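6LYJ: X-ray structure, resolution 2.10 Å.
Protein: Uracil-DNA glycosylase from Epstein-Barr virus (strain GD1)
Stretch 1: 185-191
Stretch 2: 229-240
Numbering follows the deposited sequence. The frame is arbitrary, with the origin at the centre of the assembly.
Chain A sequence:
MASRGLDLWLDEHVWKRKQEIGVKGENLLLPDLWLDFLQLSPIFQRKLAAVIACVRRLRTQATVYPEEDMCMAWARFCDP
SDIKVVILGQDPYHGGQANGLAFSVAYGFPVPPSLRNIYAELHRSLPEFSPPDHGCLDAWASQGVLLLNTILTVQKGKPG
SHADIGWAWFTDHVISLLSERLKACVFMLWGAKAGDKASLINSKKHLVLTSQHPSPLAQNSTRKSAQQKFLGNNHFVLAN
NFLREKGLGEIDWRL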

# COMPACT_ATOMS: atom_id res chain seq x y z
N CYS A 185 -19.42 -9.71 4.15
CA CYS A 185 -17.98 -9.47 4.15
C CYS A 185 -17.72 -7.99 4.36
O CYS A 185 -18.55 -7.15 4.01
CB CYS A 185 -17.36 -9.95 2.83
SG CYS A 185 -15.56 -9.97 2.80
N VAL A 186 -16.57 -7.68 4.96
CA VAL A 186 -16.10 -6.30 5.13
C VAL A 186 -15.01 -6.02 4.11
O VAL A 186 -14.13 -6.86 3.88
CB VAL A 186 -15.59 -6.05 6.56
CG1 VAL A 186 -15.12 -4.61 6.72
CG2 VAL A 186 -16.65 -6.40 7.60
N PHE A 187 -15.08 -4.85 3.48
CA PHE A 187 -14.08 -4.39 2.52
C PHE A 187 -13.51 -3.06 3.01
O PHE A 187 -14.26 -2.09 3.20
CB PHE A 187 -14.68 -4.23 1.12
CG PHE A 187 -15.16 -5.52 0.51
CD1 PHE A 187 -16.36 -6.09 0.91
CD2 PHE A 187 -14.41 -6.16 -0.46
CE1 PHE A 187 -16.80 -7.27 0.35
CE2 PHE A 187 -14.84 -7.34 -1.02
CZ PHE A 187 -16.04 -7.90 -0.62
N MET A 188 -12.20 -3.01 3.22
CA MET A 188 -11.52 -1.81 3.70
C MET A 188 -10.73 -1.20 2.54
O MET A 188 -9.73 -1.78 2.09
CB MET A 188 -10.60 -2.13 4.88
CG MET A 188 -11.29 -2.76 6.08
SD MET A 188 -10.13 -3.06 7.43
CE MET A 188 -11.19 -3.77 8.69
N LEU A 189 -11.17 -0.04 2.07
CA LEU A 189 -10.58 0.65 0.92
C LEU A 189 -9.94 1.95 1.40
O LEU A 189 -10.64 2.91 1.74
CB LEU A 189 -11.65 0.92 -0.13
CG LEU A 189 -12.54 -0.29 -0.47
CD1 LEU A 189 -13.58 0.05 -1.53
CD2 LEU A 189 -11.68 -1.44 -0.93
N TRP A 190 -8.61 1.98 1.43
CA TRP A 190 -7.85 3.12 1.95
C TRP A 190 -7.18 3.86 0.80
O TRP A 190 -6.35 3.29 0.09
CB TRP A 190 -6.79 2.64 2.95
CG TRP A 190 -7.34 1.84 4.08
CD1 TRP A 190 -8.54 2.03 4.71
CD2 TRP A 190 -6.72 0.73 4.73
NE1 TRP A 190 -8.71 1.10 5.70
CE2 TRP A 190 -7.60 0.29 5.74
CE3 TRP A 190 -5.51 0.06 4.55
CZ2 TRP A 190 -7.30 -0.79 6.58
CZ3 TRP A 190 -5.21 -1.01 5.38
CH2 TRP A 190 -6.11 -1.42 6.38
N GLY A 191 -7.51 5.14 0.64
CA GLY A 191 -6.94 5.95 -0.41
C GLY A 191 -7.75 5.90 -1.70
O GLY A 191 -8.71 5.15 -1.84
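Stretch 2 229-240: KFLGNNHFVLAN

Stretch 2 packs a turn and the first part of a helix, running nearly antiparallel, against one side of a buried strand, in a mainly apolar contact that contains a single cross-stretch hydrogen bond. The strand comprises residues 186-190 and the helix begins at His235, continuing beyond Asn240. Their axes approach to 9.4 Å, and their N-to-C directions differ by 166°. The register follows from this opposed direction: the CA atoms of Val186 and Ala239 are 6.1 Å apart, those of Met188 and His235 7.3 Å, and those of Trp190 and Phe230 7.6 Å.

The alternation of the strand selects the contacting side chains. Val186, Met188 and Trp190 direct their CA-to-CB bonds toward stretch 2, whereas that of Leu189 points away. Together the two stretches bury 393 Å², counted over both sides.

Ahead of the helix, Phe230 to Asn233 form a type II beta turn, closed by a hydrogen bond from Asn233 N to Phe230 O (2.8 Å). Gly232 has phi/psi of 99/-1, where a CB would be jammed against the carbonyl oxygen of Leu231. Asn234 occupies the N-cap position without a side-chain capping bond; Asn233 OD1 instead accepts a hydrogen bond from His235 N (3.0 Å). Regular helical bonding is evident in Leu238 N to Asn234 O (2.9 Å) and Ala239 N to His235 O (2.9 Å).

Trp190, with 88 Å² covered, makes the most extensive contact. Phe230 presents its edge to one face of the indole: the planes meet at 88°, the centroid of the Phe230 ring lies 4.8 Å from that of the five-membered indole ring, and Trp190 CE2 is 3.4 Å from Phe230 CE1. His235 approaches at the indole edge, where Trp190 NE1 donates to His235 ND1 at 3.1 Å with an N-H...acceptor angle of 155°. That direction requires ND1 to offer its lone pair; NE2 of the same ring is hydrogen-bonded elsewhere in the structure. The two rings meet rim to rim, with planes 22° apart, so this is not a face-to-face stack.

Met188, extended beyond chi1 (m, t, t), reaches the helix with its terminal methyl. Met188 CE lies 3.6 Å from Ala239 CB, 3.6 Å from His235 O and 3.8 Å from Phe236 CD1. Its SD is 4.5 Å from the Phe236 ring centroid, 29° off the ring normal, an oblique sulfur-aromatic approach. Phe236 starts sideways, but its ring end comes nearer the strand. At Val186, CG1 meets Ala239 CB at 3.8 Å; the small alanine side chain accompanies the shortest CA separation in the register.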

# COMPACT_ATOMS: atom_id res chain seq x y z
N LYS A 229 -9.86 10.85 7.81
CA LYS A 229 -8.47 10.46 8.01
C LYS A 229 -8.36 8.99 8.39
O LYS A 229 -9.27 8.41 8.99
CB LYS A 229 -7.85 11.31 9.12
CG LYS A 229 -7.55 12.73 8.71
CD LYS A 229 -6.26 12.77 7.93
CE LYS A 229 -5.89 14.18 7.54
NZ LYS A 229 -5.23 14.15 6.21
N PHE A 230 -7.24 8.38 8.03
CA PHE A 230 -7.03 6.98 8.40
C PHE A 230 -7.03 6.82 9.92
O PHE A 230 -7.80 6.04 10.47
CB PHE A 230 -5.73 6.43 7.81
CG PHE A 230 -5.53 4.97 8.08
CD1 PHE A 230 -6.06 4.02 7.23
CD2 PHE A 230 -4.85 4.55 9.22
CE1 PHE A 230 -5.90 2.66 7.50
CE2 PHE A 230 -4.69 3.21 9.49
CZ PHE A 230 -5.21 2.26 8.63
N LEU A 231 -6.14 7.54 10.60
CA LEU A 231 -6.13 7.51 12.06
C LEU A 231 -7.45 8.05 12.59
O LEU A 231 -7.80 9.20 12.33
CB LEU A 231 -4.95 8.31 12.60
CG LEU A 231 -4.78 8.26 14.12
CD1 LEU A 231 -4.34 6.88 14.57
CD2 LEU A 231 -3.79 9.32 14.59
N GLY A 232 -8.18 7.21 13.31
CA GLY A 232 -9.52 7.56 13.73
C GLY A 232 -10.63 6.97 12.88
O GLY A 232 -11.80 7.21 13.18
N ASN A 233 -10.30 6.23 11.82
CA ASN A 233 -11.36 5.73 10.96
C ASN A 233 -12.18 4.61 11.61
O ASN A 233 -13.29 4.33 11.15
CB ASN A 233 -10.79 5.27 9.60
CG ASN A 233 -9.89 4.04 9.70
OD1 ASN A 233 -9.84 3.35 10.71
ND2 ASN A 233 -9.18 3.77 8.62
N ASN A 234 -11.65 3.98 12.66
CA ASN A 234 -12.38 2.99 13.45
C ASN A 234 -12.74 1.74 12.65
O ASN A 234 -13.64 1.00 13.03
CB ASN A 234 -13.64 3.61 14.07
CG ASN A 234 -13.96 3.06 15.45
OD1 ASN A 234 -13.06 2.75 16.23
ND2 ASN A 234 -15.25 2.93 15.75
N HIS A 235 -12.01 1.47 11.56
CA HIS A 235 -12.44 0.44 10.62
C HIS A 235 -12.39 -0.96 11.22
O HIS A 235 -13.22 -1.81 10.87
CB HIS A 235 -11.57 0.49 9.36
CG HIS A 235 -11.97 1.55 8.38
ND1 HIS A 235 -11.40 1.66 7.13
CD2 HIS A 235 -12.88 2.55 8.46
CE1 HIS A 235 -11.94 2.68 6.48
NE2 HIS A 235 -12.84 3.24 7.27
N PHE A 236 -11.43 -1.24 12.10
CA PHE A 236 -11.31 -2.59 12.64
C PHE A 236 -12.40 -2.87 13.68
O PHE A 236 -12.95 -3.99 13.73
CB PHE A 236 -9.91 -2.78 13.23
CG PHE A 236 -8.82 -2.60 12.22
CD1 PHE A 236 -8.45 -3.63 11.38
CD2 PHE A 236 -8.17 -1.37 12.09
CE1 PHE A 236 -7.45 -3.46 10.44
CE2 PHE A 236 -7.17 -1.19 11.15
CZ PHE A 236 -6.81 -2.24 10.33
N VAL A 237 -12.79 -1.85 14.44
CA VAL A 237 -13.92 -1.97 15.34
C VAL A 237 -15.21 -2.14 14.55
O VAL A 237 -16.03 -3.02 14.85
CB VAL A 237 -13.99 -0.76 16.29
CG1 VAL A 237 -15.26 -0.80 17.13
CG2 VAL A 237 -12.75 -0.70 17.18
N LEU A 238 -15.44 -1.27 13.56
CA LEU A 238 -16.65 -1.37 12.76
C LEU A 238 -16.74 -2.73 12.07
O LEU A 238 -17.82 -3.32 11.97
CB LEU A 238 -16.71 -0.24 11.74
CG LEU A 238 -16.82 1.17 12.33
CD1 LEU A 238 -16.64 2.22 11.23
CD2 LEU A 238 -18.15 1.35 13.05
N ALA A 239 -15.59 -3.24 11.61
CA ALA A 239 -15.56 -4.54 10.96
C ALA A 239 -16.00 -5.64 11.91
O ALA A 239 -16.85 -6.48 11.57
CB ALA A 239 -14.16 -4.83 10.42
N ASN A 240 -15.44 -5.66 13.13
CA ASN A 240 -15.86 -6.70 14.07
C ASN A 240 -17.31 -6.53 14.51
O ASN A 240 -18.00 -7.53 14.73
CB ASN A 240 -14.93 -6.73 15.29
CG ASN A 240 -13.74 -7.65 15.09
OD1 ASN A 240 -13.75 -8.51 14.22
ND2 ASN A 240 -12.71 -7.47 15.92